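Side-chain contacts in phage-related protein (Bordetella bronchiseptica RB50, PDB 3BJQ), which probably serves as a major capsid protein of a phage, assembling with copies of itself into the head shell: residues K191-P194 against K195-E198; I208-D211 against M212-L216; E124-C127 against A128-L132; E260-F263 against G264-Y267. All coordinates share one frame; numbering follows the deposited sequence.

Interaction 1: K191-P194 against K195-E198; sequences KYHP and KLIE
His-193 and Leu-196 have CA atoms 5.4 Å apart, as expected where an extended residue turns into the first coil of a helix: His-193 keeps extended backbone angles, and Pro-194 begins helix 194-199. Ile-197 N donates to His-193 O at 2.9 Å with an N-H...O angle of 166°, a nearly straight first i to i+4 bond. Glu-198 N reaches Pro-194 O at 3.0 Å. The N-cap is His-193 itself. Its ND1 accepts from Lys-195 N at 3.1 Å, with the donor tilted 25° from the ring plane. The imidazole CG of His-193 lies anti to the backbone N (chi1 -170°), which swings the ring beside its own carbonyl carbon and brings ND1 over the first helical turn. Lys-195 runs alongside in the same direction, its CB 3.5 Å from His-193 ND1 and its CG near CE1, while Pro-194 CD sits over the rim of one ring face. On the other flank Ile-197 folds back toward the incoming chain: CG1 lies 3.3 Å from His-193 O, and CD1 extends to Lys-191 O at 3.8 Å. His-193 NE2 bonds to Ser-156 OG and, weakly, to Ser-153 O, and Lys-195 NZ bonds to Ser-156 O, so loop residues hold both side chains at their far ends. Lys-191 NZ instead forms a salt bridge with Glu-218 of the second subunit. Since ND1 receives a backbone N-H, it should carry no proton of its own, consistent with a histidine protonated at NE2.

Interaction 2: I208-D211 against M212-L216; sequences ITID and MLKAL
Thr-209 and Met-212, the latter a selenomethionine, meet at the N-cap of helix 210-217, where the threonine hydroxyl faces the first turn. Met-212 N points at Thr-209 OG1 over 3.4 Å, a weak capping bond despite an N-H...O angle of 157°. OG1 can take this place because chi1 of 65° sets it between the backbone N and the carbonyl carbon, leaving CG2 beside the backbone N. The selenomethionine chain runs past the hydroxyl: its CG is 3.3 Å from Thr-209 OG1, and a twist about the CG-SE bond (chi3 -144°) keeps CE 3.5 Å from the same oxygen and 3.8 Å from Thr-209 CG2. Behind the cap the regular i to i+4 pattern starts, Leu-213 N donating to Thr-209 O and Lys-214 N to Ile-210 O, the latter at 2.9 Å. The helix packs on the sheet of the putative capsid domain: Ile-210 and Leu-213 both rest on Leu-182 of strand 179-183 and on Ile-222 of strand 221-230. Leu-213 also meets the residue before the cap, its CD2 lying 3.5 Å from Ile-208 CG2, with the two side chains crossing at about a right angle. Met-212 and Leu-216 pack on Glu-206 of the third subunit. Along the more exposed flank, Asp-211 and Lys-214 run side by side, OD1 and NZ 4.3 Å apart, beyond a salt bridge but where some electrostatic attraction is probable.

Interaction 3: E124-C127 against A128-L132; sequences EHEC and AQIAL
The His-125 ring and the Gln-129 amide lie side by side one helical turn apart, their planes only 12° from each other. Gln-129 OE1 approaches His-125 CE1 to 3.7 Å from an oblique direction, a van der Waals contact rather than a stack. The Glu-126 carboxylate meets the aliphatic part of the same glutamine side chain, turned 66° from the amide, with OE2 3.8 Å from Gln-129 CG. Its second oxygen, OE1, meets Ile-130 CG1 at 3.8 Å, so the carboxylate straddles two aliphatic chains. A bend of Glu-126 at chi2 (-48°) lays the carboxylate along the helix surface, against Gln-129 and Ile-130. All of this lies on the last turns of helix 105-131, whose length and place near the centre of the chain are consistent with the spine helix of an HK97-type capsid fold. Ala-128 N donates to Glu-124 O at 3.1 Å and Gln-129 N to His-125 O at 2.9 Å. Ile-130 N is shared between Glu-126 O at 3.3 Å and, weakly, Cys-127 O at 3.2 Å; the latter also takes Ala-131 N at 2.9 Å, a local tightening just before Leu-132 leaves helical angles. On the buried side, Cys-127 packs on Phe-35 and Pro-297, and the Glu-124 carboxylate accepts from Ile-30 N, Gly-31 N and Trp-241 NE1, joining the helix to the N-terminal region and to the loop that follows strand 237-239.

Interaction 4: E260-F263 against G264-Y267; sequences EPSF and GYTY
Tyr-265 reaches back from strand 264-269 to Glu-260, closing the loop that leads into this strand, paired with 37-40 and 286-299 in a mixed sheet. Its OH donates to Glu-260 O over a very short 2.5 Å, and the carbonyl oxygen lies at the ring edge, in the ring plane. Ser-262 CB presses on the same end of the ring, 3.4 Å from Tyr-265 OH. CG beside the backbone N (chi1 -72°) sends the ring out across the strand, leaning back enough for OH to meet Glu-260 O. A water then donates both to Tyr-265 OH at 2.8 Å and to Glu-260 OE1 at 2.6 Å, so the hydroxyl is gripped from the backbone and, through the water, from the side chain of one residue. The two side chains cross at about a right angle, yet the carboxylate and ring planes are only 20° apart. Further out, Tyr-58 OH and Asn-253 ND2 bind the Glu-260 carboxylate, Ser-251 N bonds to Ser-262 OG, and Phe-263 stands edge-to-face with Trp-246 and Phe-35. A second water spans the start of the strand, 2.5 Å from Ser-262 OG and donating to Gly-264 O at 2.8 Å.

In the fold
From the N terminus the order is interaction 3, then 1, 2 and 4; each closes before the next opens, so none nest or cross. Interaction 3 ends helix 105-131 and meets interaction 4 in space, where Ala-131 CB lies 4.2 Å from Phe-263 CZ, joining the long helix to the entry of strand 264-269. Interactions 1 and 2 cap successive helices, 194-199 and 210-217, within the Phage major capsid protein E family region. The probable hydrogen bond from Ile-208 N to Lys-191 O, 2.7 Å, closes the excursion that carries helix 194-199, and Leu-196 packs on Ile-208 and Leu-213. This pair stands apart, with about 14 Å between the nearest atoms of interactions 2 and 3.

Interaction 1: K191-P194 against K195-E198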
ATOM      1  N   LYS E 191      31.761 -31.500  33.590  1.00 38.62           N
ATOM      2  CA  LYS E 191      31.025 -30.689  34.585  1.00 38.23           C
ATOM      3  C   LYS E 191      31.767 -30.493  35.907  1.00 37.96           C
ATOM      4  O   LYS E 191      31.775 -29.395  36.466  1.00 35.91           O
ATOM      5  CB  LYS E 191      29.631 -31.291  34.851  1.00 37.38           C
ATOM      6  CG  LYS E 191      28.775 -30.461  35.810  1.00 41.13           C
ATOM      7  CD  LYS E 191      27.280 -30.804  35.762  1.00 38.47           C
ATOM      8  CE  LYS E 191      26.482 -29.756  36.565  1.00 40.17           C
ATOM      9  NZ  LYS E 191      25.153 -30.237  37.006  1.00 41.46           N
ATOM     10  N   TYR E 192      32.378 -31.558  36.411  1.00 38.91           N
ATOM     11  CA  TYR E 192      33.135 -31.485  37.659  1.00 40.19           C
ATOM     12  C   TYR E 192      34.553 -32.012  37.460  1.00 38.82           C
ATOM     13  O   TYR E 192      35.140 -32.540  38.403  1.00 38.66           O
ATOM     14  CB  TYR E 192      32.460 -32.314  38.766  1.00 41.62           C
ATOM     15  CG  TYR E 192      31.039 -31.913  39.089  1.00 41.66           C
ATOM     16  CD1 TYR E 192      30.764 -30.732  39.770  1.00 38.01           C
ATOM     17  CD2 TYR E 192      29.969 -32.735  38.741  1.00 42.50           C
ATOM     18  CE1 TYR E 192      29.465 -30.359  40.053  1.00 37.36           C
ATOM     19  CE2 TYR E 192      28.668 -32.371  39.031  1.00 41.56           C
ATOM     20  CZ  TYR E 192      28.424 -31.191  39.697  1.00 37.49           C
ATOM     21  OH  TYR E 192      27.130 -30.835  39.985  1.00 47.19           O
ATOM     22  N   HIS E 193      35.111 -31.884  36.255  1.00 37.05           N
ATOM     23  CA  HIS E 193      36.466 -32.396  36.034  1.00 37.16           C
ATOM     24  C   HIS E 193      37.399 -31.600  36.928  1.00 36.14           C
ATOM     25  O   HIS E 193      37.382 -30.388  36.843  1.00 34.52           O
ATOM     26  CB  HIS E 193      36.906 -32.272  34.578  1.00 37.38           C
ATOM     27  CG  HIS E 193      38.178 -32.994  34.292  1.00 38.72           C
ATOM     28  ND1 HIS E 193      39.412 -32.488  34.641  1.00 35.22           N
ATOM     29  CD2 HIS E 193      38.408 -34.211  33.748  1.00 36.16           C
ATOM     30  CE1 HIS E 193      40.348 -33.357  34.305  1.00 37.69           C
ATOM     31  NE2 HIS E 193      39.766 -34.414  33.773  1.00 31.36           N
ATOM     32  N   PRO E 194      38.210 -32.277  37.787  1.00 36.23           N
ATOM     33  CA  PRO E 194      39.020 -31.557  38.770  1.00 35.27           C
ATOM     34  C   PRO E 194      40.003 -30.525  38.198  1.00 33.75           C
ATOM     35  O   PRO E 194      40.266 -29.505  38.848  1.00 35.82           O
ATOM     36  CB  PRO E 194      39.755 -32.693  39.508  1.00 36.64           C
ATOM     37  CG  PRO E 194      39.769 -33.818  38.547  1.00 37.93           C
ATOM     38  CD  PRO E 194      38.434 -33.731  37.891  1.00 37.76           C
ATOM     39  N   LYS E 195      40.557 -30.781  37.020  1.00 33.30           N
ATOM     40  CA  LYS E 195      41.513 -29.845  36.425  1.00 34.23           C
ATOM     41  C   LYS E 195      40.784 -28.596  36.014  1.00 34.33           C
ATOM     42  O   LYS E 195      41.289 -27.501  36.198  1.00 34.14           O
ATOM     43  CB  LYS E 195      42.231 -30.445  35.208  1.00 33.19           C
ATOM     44  CG  LYS E 195      43.280 -31.503  35.517  1.00 32.51           C
ATOM     45  CD  LYS E 195      44.174 -31.759  34.310  1.00 33.34           C
ATOM     46  CE  LYS E 195      45.364 -32.696  34.601  1.00 33.02           C
ATOM     47  NZ  LYS E 195      44.943 -34.099  34.881  1.00 35.32           N
ATOM     48  N   LEU E 196      39.596 -28.769  35.446  1.00 35.25           N
ATOM     49  CA  LEU E 196      38.772 -27.627  35.009  1.00 36.84           C
ATOM     50  C   LEU E 196      38.222 -26.835  36.208  1.00 36.85           C
ATOM     51  O   LEU E 196      38.263 -25.599  36.221  1.00 35.90           O
ATOM     52  CB  LEU E 196      37.645 -28.101  34.091  1.00 35.52           C
ATOM     53  CG  LEU E 196      38.089 -28.844  32.802  1.00 34.42           C
ATOM     54  CD1 LEU E 196      36.899 -29.200  31.896  1.00 28.83           C
ATOM     55  CD2 LEU E 196      39.011 -28.017  32.036  1.00 29.68           C
ATOM     56  N   ILE E 197      37.773 -27.555  37.234  1.00 37.22           N
ATOM     57  CA  ILE E 197      37.271 -26.939  38.456  1.00 36.09           C
ATOM     58  C   ILE E 197      38.373 -26.089  39.099  1.00 35.99           C
ATOM     59  O   ILE E 197      38.137 -24.958  39.530  1.00 37.68           O
ATOM     60  CB  ILE E 197      36.729 -28.006  39.413  1.00 35.86           C
ATOM     61  CG1 ILE E 197      35.471 -28.664  38.830  1.00 36.60           C
ATOM     62  CG2 ILE E 197      36.404 -27.423  40.786  1.00 42.02           C
ATOM     63  CD1 ILE E 197      34.230 -27.782  38.818  1.00 33.47           C
ATOM     64  N   GLU E 198      39.589 -26.607  39.144  1.00 37.55           N
ATOM     65  CA  GLU E 198      40.696 -25.875  39.787  1.00 39.10           C
ATOM     66  C   GLU E 198      41.038 -24.626  38.971  1.00 38.30           C
ATOM     67  O   GLU E 198      41.353 -23.569  39.525  1.00 41.24           O
ATOM     68  CB  GLU E 198      41.913 -26.811  40.007  1.00 39.49           C
ATOM     69  CG  GLU E 198      43.289 -26.221  39.804  1.00 48.83           C
ATOM     70  CD  GLU E 198      43.672 -25.179  40.822  1.00 61.10           C
ATOM     71  OE1 GLU E 198      43.023 -25.141  41.893  1.00 72.29           O
ATOM     72  OE2 GLU E 198      44.637 -24.410  40.553  1.00 55.22           O
TER

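Interaction 2: I208-D211 against M212-L216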
ATOM      1  N   ILE E 208      31.258 -26.809  35.784  1.00 34.87           N
ATOM      2  CA  ILE E 208      31.633 -26.248  34.493  1.00 35.49           C
ATOM      3  C   ILE E 208      30.461 -26.159  33.511  1.00 36.51           C
ATOM      4  O   ILE E 208      29.714 -27.125  33.313  1.00 34.11           O
ATOM      5  CB  ILE E 208      32.741 -27.102  33.799  1.00 39.21           C
ATOM      6  CG1 ILE E 208      33.962 -27.314  34.718  1.00 43.09           C
ATOM      7  CG2 ILE E 208      33.152 -26.472  32.481  1.00 34.97           C
ATOM      8  CD1 ILE E 208      34.677 -26.072  35.165  1.00 37.20           C
ATOM      9  N   THR E 209      30.356 -25.009  32.852  1.00 37.81           N
ATOM     10  CA  THR E 209      29.322 -24.739  31.880  1.00 36.04           C
ATOM     11  C   THR E 209      29.906 -24.472  30.490  1.00 37.66           C
ATOM     12  O   THR E 209      31.074 -24.098  30.385  1.00 34.51           O
ATOM     13  CB  THR E 209      28.536 -23.495  32.287  1.00 36.43           C
ATOM     14  OG1 THR E 209      29.413 -22.356  32.246  1.00 33.90           O
ATOM     15  CG2 THR E 209      27.906 -23.662  33.694  1.00 28.35           C
ATOM     16  N   ILE E 210      29.062 -24.590  29.452  1.00 40.36           N
ATOM     17  CA  ILE E 210      29.432 -24.357  28.052  1.00 41.75           C
ATOM     18  C   ILE E 210      30.096 -23.005  27.879  1.00 40.99           C
ATOM     19  O   ILE E 210      31.135 -22.897  27.249  1.00 39.66           O
ATOM     20  CB  ILE E 210      28.189 -24.446  27.132  1.00 42.01           C
ATOM     21  CG1 ILE E 210      27.680 -25.877  27.109  1.00 48.30           C
ATOM     22  CG2 ILE E 210      28.499 -24.028  25.722  1.00 43.35           C
ATOM     23  CD1 ILE E 210      28.767 -26.881  26.773  1.00 44.76           C
ATOM     24  N   ASP E 211      29.491 -21.966  28.433  1.00 42.08           N
ATOM     25  CA  ASP E 211      30.048 -20.621  28.297  1.00 42.94           C
ATOM     26  C   ASP E 211      31.455 -20.512  28.883  1.00 42.10           C
ATOM     27  O   ASP E 211      32.326 -19.834  28.329  1.00 41.36           O
ATOM     28  CB  ASP E 211      29.125 -19.591  28.931  1.00 44.30           C
ATOM     29  CG  ASP E 211      28.031 -19.131  27.981  1.00 52.11           C
ATOM     30  OD1 ASP E 211      27.581 -19.920  27.108  1.00 56.70           O
ATOM     31  OD2 ASP E 211      27.623 -17.962  28.112  1.00 62.88           O
HETATM   32  N   MSE E 212      31.677 -21.189  30.009  1.00 41.67           N
HETATM   33  CA  MSE E 212      33.019 -21.235  30.626  1.00 41.18           C
HETATM   34  C   MSE E 212      33.999 -21.945  29.710  1.00 40.49           C
HETATM   35  O   MSE E 212      35.120 -21.479  29.548  1.00 38.25           O
HETATM   36  CB  MSE E 212      33.052 -21.943  31.984  1.00 41.36           C
HETATM   37  CG  MSE E 212      32.332 -21.215  33.112  1.00 45.33           C
HETATM   38 SE   MSE E 212      32.462 -22.203  34.789  0.75 44.69          SE
HETATM   39  CE  MSE E 212      30.754 -21.768  35.409  1.00 38.37           C
ATOM     40  N   LEU E 213      33.570 -23.068  29.128  1.00 38.88           N
ATOM     41  CA  LEU E 213      34.410 -23.833  28.217  1.00 38.09           C
ATOM     42  C   LEU E 213      34.744 -23.060  26.944  1.00 38.34           C
ATOM     43  O   LEU E 213      35.839 -23.202  26.416  1.00 38.49           O
ATOM     44  CB  LEU E 213      33.770 -25.171  27.844  1.00 36.93           C
ATOM     45  CG  LEU E 213      33.700 -26.216  28.964  1.00 33.73           C
ATOM     46  CD1 LEU E 213      33.090 -27.484  28.432  1.00 32.11           C
ATOM     47  CD2 LEU E 213      35.082 -26.458  29.528  1.00 32.34           C
ATOM     48  N   LYS E 214      33.803 -22.269  26.443  1.00 38.98           N
ATOM     49  CA  LYS E 214      34.058 -21.405  25.265  1.00 40.50           C
ATOM     50  C   LYS E 214      35.180 -20.428  25.547  1.00 40.55           C
ATOM     51  O   LYS E 214      36.065 -20.221  24.728  1.00 41.42           O
ATOM     52  CB  LYS E 214      32.821 -20.579  24.898  1.00 39.86           C
ATOM     53  CG  LYS E 214      31.773 -21.348  24.147  1.00 44.79           C
ATOM     54  CD  LYS E 214      30.449 -20.596  24.119  1.00 48.74           C
ATOM     55  CE  LYS E 214      30.600 -19.174  23.613  1.00 50.59           C
ATOM     56  NZ  LYS E 214      29.230 -18.624  23.354  1.00 57.22           N
ATOM     57  N   ALA E 215      35.098 -19.766  26.695  1.00 39.67           N
ATOM     58  CA  ALA E 215      36.125 -18.790  27.081  1.00 40.36           C
ATOM     59  C   ALA E 215      37.466 -19.452  27.404  1.00 41.50           C
ATOM     60  O   ALA E 215      38.536 -18.942  27.052  1.00 42.33           O
ATOM     61  CB  ALA E 215      35.674 -17.975  28.269  1.00 38.64           C
ATOM     62  N   LEU E 216      37.412 -20.580  28.095  1.00 39.96           N
ATOM     63  CA  LEU E 216      38.622 -21.315  28.448  1.00 40.06           C
ATOM     64  C   LEU E 216      39.355 -21.867  27.212  1.00 40.22           C
ATOM     65  O   LEU E 216      40.580 -21.750  27.094  1.00 40.66           O
ATOM     66  CB  LEU E 216      38.279 -22.483  29.371  1.00 39.75           C
ATOM     67  CG  LEU E 216      39.164 -22.707  30.580  1.00 47.00           C
ATOM     68  CD1 LEU E 216      39.053 -21.486  31.522  1.00 43.04           C
ATOM     69  CD2 LEU E 216      38.731 -23.995  31.296  1.00 43.94           C
TER

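Interaction 3: E124-C127 against A128-L132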
ATOM      1  N   GLU E 124      20.255 -35.988  11.453  1.00 30.83           N
ATOM      2  CA  GLU E 124      21.094 -35.984  12.630  1.00 31.71           C
ATOM      3  C   GLU E 124      21.963 -37.248  12.696  1.00 31.99           C
ATOM      4  O   GLU E 124      23.159 -37.195  12.988  1.00 32.64           O
ATOM      5  CB  GLU E 124      20.234 -35.894  13.904  1.00 31.83           C
ATOM      6  CG  GLU E 124      21.068 -35.632  15.189  1.00 25.52           C
ATOM      7  CD  GLU E 124      21.485 -34.136  15.356  1.00 36.16           C
ATOM      8  OE1 GLU E 124      21.339 -33.362  14.390  1.00 27.52           O
ATOM      9  OE2 GLU E 124      21.943 -33.731  16.464  1.00 31.24           O
ATOM     10  N   HIS E 125      21.347 -38.388  12.440  1.00 32.96           N
ATOM     11  CA  HIS E 125      22.064 -39.647  12.476  1.00 33.24           C
ATOM     12  C   HIS E 125      23.107 -39.773  11.339  1.00 33.21           C
ATOM     13  O   HIS E 125      24.225 -40.253  11.545  1.00 34.07           O
ATOM     14  CB  HIS E 125      21.066 -40.804  12.420  1.00 37.50           C
ATOM     15  CG  HIS E 125      21.718 -42.139  12.605  1.00 44.62           C
ATOM     16  ND1 HIS E 125      22.375 -42.794  11.583  1.00 53.33           N
ATOM     17  CD2 HIS E 125      21.875 -42.909  13.709  1.00 49.21           C
ATOM     18  CE1 HIS E 125      22.880 -43.928  12.044  1.00 52.14           C
ATOM     19  NE2 HIS E 125      22.596 -44.017  13.333  1.00 51.01           N
ATOM     20  N   GLU E 126      22.753 -39.333  10.136  1.00 33.26           N
ATOM     21  CA  GLU E 126      23.708 -39.371   9.020  1.00 35.06           C
ATOM     22  C   GLU E 126      24.900 -38.436   9.217  1.00 32.84           C
ATOM     23  O   GLU E 126      25.994 -38.718   8.772  1.00 33.06           O
ATOM     24  CB  GLU E 126      23.038 -39.109   7.676  1.00 35.93           C
ATOM     25  CG  GLU E 126      22.947 -40.387   6.849  1.00 49.80           C
ATOM     26  CD  GLU E 126      24.307 -41.144   6.821  1.00 60.25           C
ATOM     27  OE1 GLU E 126      25.355 -40.503   6.540  1.00 59.29           O
ATOM     28  OE2 GLU E 126      24.327 -42.362   7.123  1.00 64.40           O
ATOM     29  N   CYS E 127      24.671 -37.317   9.875  1.00 32.74           N
ATOM     30  CA  CYS E 127      25.743 -36.403  10.190  1.00 31.69           C
ATOM     31  C   CYS E 127      26.729 -37.032  11.187  1.00 32.60           C
ATOM     32  O   CYS E 127      27.950 -36.977  10.994  1.00 32.25           O
ATOM     33  CB  CYS E 127      25.171 -35.119  10.767  1.00 32.97           C
ATOM     34  SG  CYS E 127      24.352 -34.076   9.540  1.00 31.93           S
ATOM     35  N   ALA E 128      26.185 -37.606  12.259  1.00 31.01           N
ATOM     36  CA  ALA E 128      26.988 -38.260  13.271  1.00 31.41           C
ATOM     37  C   ALA E 128      27.772 -39.395  12.640  1.00 33.35           C
ATOM     38  O   ALA E 128      28.936 -39.610  12.977  1.00 34.49           O
ATOM     39  CB  ALA E 128      26.104 -38.782  14.425  1.00 30.32           C
ATOM     40  N   GLN E 129      27.128 -40.108  11.714  1.00 35.76           N
ATOM     41  CA  GLN E 129      27.710 -41.287  11.073  1.00 36.96           C
ATOM     42  C   GLN E 129      28.952 -40.924  10.254  1.00 37.38           C
ATOM     43  O   GLN E 129      29.891 -41.725  10.172  1.00 38.62           O
ATOM     44  CB  GLN E 129      26.620 -41.965  10.226  1.00 39.44           C
ATOM     45  CG  GLN E 129      26.886 -43.385   9.766  1.00 48.87           C
ATOM     46  CD  GLN E 129      26.923 -44.395  10.905  1.00 61.30           C
ATOM     47  OE1 GLN E 129      26.552 -44.091  12.044  1.00 66.75           O
ATOM     48  NE2 GLN E 129      27.366 -45.613  10.598  1.00 66.51           N
ATOM     49  N   ILE E 130      28.976 -39.702   9.707  1.00 36.44           N
ATOM     50  CA  ILE E 130      30.094 -39.206   8.926  1.00 35.79           C
ATOM     51  C   ILE E 130      31.149 -38.554   9.800  1.00 34.63           C
ATOM     52  O   ILE E 130      32.311 -38.941   9.741  1.00 36.15           O
ATOM     53  CB  ILE E 130      29.640 -38.175   7.868  1.00 35.81           C
ATOM     54  CG1 ILE E 130      28.776 -38.841   6.797  1.00 38.54           C
ATOM     55  CG2 ILE E 130      30.839 -37.555   7.196  1.00 33.62           C
ATOM     56  CD1 ILE E 130      28.122 -37.842   5.919  1.00 38.76           C
ATOM     57  N   ALA E 131      30.759 -37.558  10.586  1.00 32.61           N
ATOM     58  CA  ALA E 131      31.732 -36.799  11.391  1.00 33.07           C
ATOM     59  C   ALA E 131      32.493 -37.639  12.399  1.00 33.32           C
ATOM     60  O   ALA E 131      33.669 -37.379  12.638  1.00 33.82           O
ATOM     61  CB  ALA E 131      31.068 -35.651  12.079  1.00 32.59           C
ATOM     62  N   LEU E 132      31.843 -38.653  12.970  1.00 33.13           N
ATOM     63  CA  LEU E 132      32.457 -39.470  14.033  1.00 33.17           C
ATOM     64  C   LEU E 132      33.054 -40.786  13.525  1.00 34.58           C
ATOM     65  O   LEU E 132      33.347 -41.701  14.301  1.00 34.08           O
ATOM     66  CB  LEU E 132      31.434 -39.756  15.128  1.00 34.06           C
ATOM     67  CG  LEU E 132      30.731 -38.512  15.684  1.00 32.85           C
ATOM     68  CD1 LEU E 132      29.825 -38.919  16.859  1.00 31.95           C
ATOM     69  CD2 LEU E 132      31.711 -37.446  16.125  1.00 30.72           C
TER

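Interaction 4: E260-F263 against G264-Y267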
ATOM      1  N   GLU E 260      32.575 -23.322  -1.209  1.00 31.94           N
ATOM      2  CA  GLU E 260      33.410 -22.595  -0.278  1.00 32.26           C
ATOM      3  C   GLU E 260      34.045 -23.565   0.727  1.00 32.01           C
ATOM      4  O   GLU E 260      33.329 -24.395   1.307  1.00 31.84           O
ATOM      5  CB  GLU E 260      32.580 -21.539   0.447  1.00 31.50           C
ATOM      6  CG  GLU E 260      33.314 -20.884   1.575  1.00 32.72           C
ATOM      7  CD  GLU E 260      32.515 -19.761   2.193  1.00 39.61           C
ATOM      8  OE1 GLU E 260      31.264 -19.865   2.229  1.00 41.10           O
ATOM      9  OE2 GLU E 260      33.147 -18.781   2.638  1.00 41.96           O
ATOM     10  N   PRO E 261      35.390 -23.521   0.869  1.00 29.90           N
ATOM     11  CA  PRO E 261      36.091 -24.356   1.842  1.00 29.46           C
ATOM     12  C   PRO E 261      35.497 -24.362   3.243  1.00 31.14           C
ATOM     13  O   PRO E 261      35.343 -23.306   3.898  1.00 33.26           O
ATOM     14  CB  PRO E 261      37.520 -23.837   1.788  1.00 27.72           C
ATOM     15  CG  PRO E 261      37.690 -23.386   0.423  1.00 26.03           C
ATOM     16  CD  PRO E 261      36.355 -22.802   0.019  1.00 28.56           C
ATOM     17  N   SER E 262      35.166 -25.576   3.678  1.00 29.87           N
ATOM     18  CA  SER E 262      34.589 -25.846   4.972  1.00 31.30           C
ATOM     19  C   SER E 262      34.697 -27.337   5.258  1.00 31.56           C
ATOM     20  O   SER E 262      34.960 -28.120   4.343  1.00 32.06           O
ATOM     21  CB  SER E 262      33.106 -25.410   4.989  1.00 31.59           C
ATOM     22  OG  SER E 262      32.634 -25.220   6.312  1.00 35.31           O
ATOM     23  N   PHE E 263      34.511 -27.730   6.518  1.00 31.42           N
ATOM     24  CA  PHE E 263      34.530 -29.154   6.886  1.00 31.21           C
ATOM     25  C   PHE E 263      33.486 -29.981   6.141  1.00 30.58           C
ATOM     26  O   PHE E 263      33.756 -31.090   5.677  1.00 31.61           O
ATOM     27  CB  PHE E 263      34.306 -29.333   8.399  1.00 30.45           C
ATOM     28  CG  PHE E 263      34.031 -30.763   8.805  1.00 28.44           C
ATOM     29  CD1 PHE E 263      35.066 -31.665   8.946  1.00 30.53           C
ATOM     30  CD2 PHE E 263      32.738 -31.197   9.044  1.00 33.24           C
ATOM     31  CE1 PHE E 263      34.820 -32.975   9.280  1.00 33.41           C
ATOM     32  CE2 PHE E 263      32.489 -32.497   9.387  1.00 27.60           C
ATOM     33  CZ  PHE E 263      33.527 -33.388   9.504  1.00 33.85           C
ATOM     34  N   GLY E 264      32.267 -29.464   6.056  1.00 30.94           N
ATOM     35  CA  GLY E 264      31.183 -30.232   5.425  1.00 28.69           C
ATOM     36  C   GLY E 264      29.945 -29.430   5.116  1.00 29.28           C
ATOM     37  O   GLY E 264      29.815 -28.275   5.507  1.00 25.16           O
ATOM     38  N   TYR E 265      29.031 -30.069   4.388  1.00 27.71           N
ATOM     39  CA  TYR E 265      27.785 -29.453   3.963  1.00 27.12           C
ATOM     40  C   TYR E 265      26.708 -30.507   3.909  1.00 26.97           C
ATOM     41  O   TYR E 265      27.002 -31.677   3.723  1.00 26.20           O
ATOM     42  CB  TYR E 265      27.920 -28.881   2.534  1.00 27.24           C
ATOM     43  CG  TYR E 265      28.770 -27.644   2.495  1.00 27.99           C
ATOM     44  CD1 TYR E 265      28.282 -26.443   2.998  1.00 28.39           C
ATOM     45  CD2 TYR E 265      30.079 -27.681   2.004  1.00 22.63           C
ATOM     46  CE1 TYR E 265      29.086 -25.293   3.002  1.00 31.52           C
ATOM     47  CE2 TYR E 265      30.891 -26.528   1.999  1.00 26.35           C
ATOM     48  CZ  TYR E 265      30.391 -25.354   2.496  1.00 21.75           C
ATOM     49  OH  TYR E 265      31.177 -24.210   2.508  1.00 27.09           O
ATOM     50  N   THR E 266      25.467 -30.072   4.073  1.00 28.16           N
ATOM     51  CA  THR E 266      24.315 -30.903   3.753  1.00 28.13           C
ATOM     52  C   THR E 266      23.946 -30.519   2.296  1.00 30.04           C
ATOM     53  O   THR E 266      23.444 -29.435   2.024  1.00 30.00           O
ATOM     54  CB  THR E 266      23.135 -30.729   4.776  1.00 25.58           C
ATOM     55  OG1 THR E 266      23.518 -31.228   6.080  1.00 26.90           O
ATOM     56  CG2 THR E 266      21.891 -31.449   4.317  1.00 21.00           C
ATOM     57  N   TYR E 267      24.300 -31.383   1.355  1.00 31.50           N
ATOM     58  CA  TYR E 267      23.960 -31.187  -0.059  1.00 29.54           C
ATOM     59  C   TYR E 267      22.454 -31.334  -0.131  1.00 31.46           C
ATOM     60  O   TYR E 267      21.927 -32.398   0.213  1.00 31.98           O
ATOM     61  CB  TYR E 267      24.672 -32.253  -0.930  1.00 31.78           C
ATOM     62  CG  TYR E 267      26.113 -31.922  -1.304  1.00 27.35           C
ATOM     63  CD1 TYR E 267      26.927 -31.166  -0.456  1.00 32.74           C
ATOM     64  CD2 TYR E 267      26.667 -32.390  -2.466  1.00 34.62           C
ATOM     65  CE1 TYR E 267      28.234 -30.858  -0.784  1.00 29.55           C
ATOM     66  CE2 TYR E 267      28.001 -32.099  -2.799  1.00 33.59           C
ATOM     67  CZ  TYR E 267      28.763 -31.320  -1.964  1.00 32.84           C
ATOM     68  OH  TYR E 267      30.062 -31.026  -2.285  1.00 30.69           O
TER
HETATM   69  O   HOH W   1      29.665 -21.862   2.763  1.00 33.07           O
HETATM   70  O   HOH W   2      30.156 -25.494   5.993  1.00 38.41           O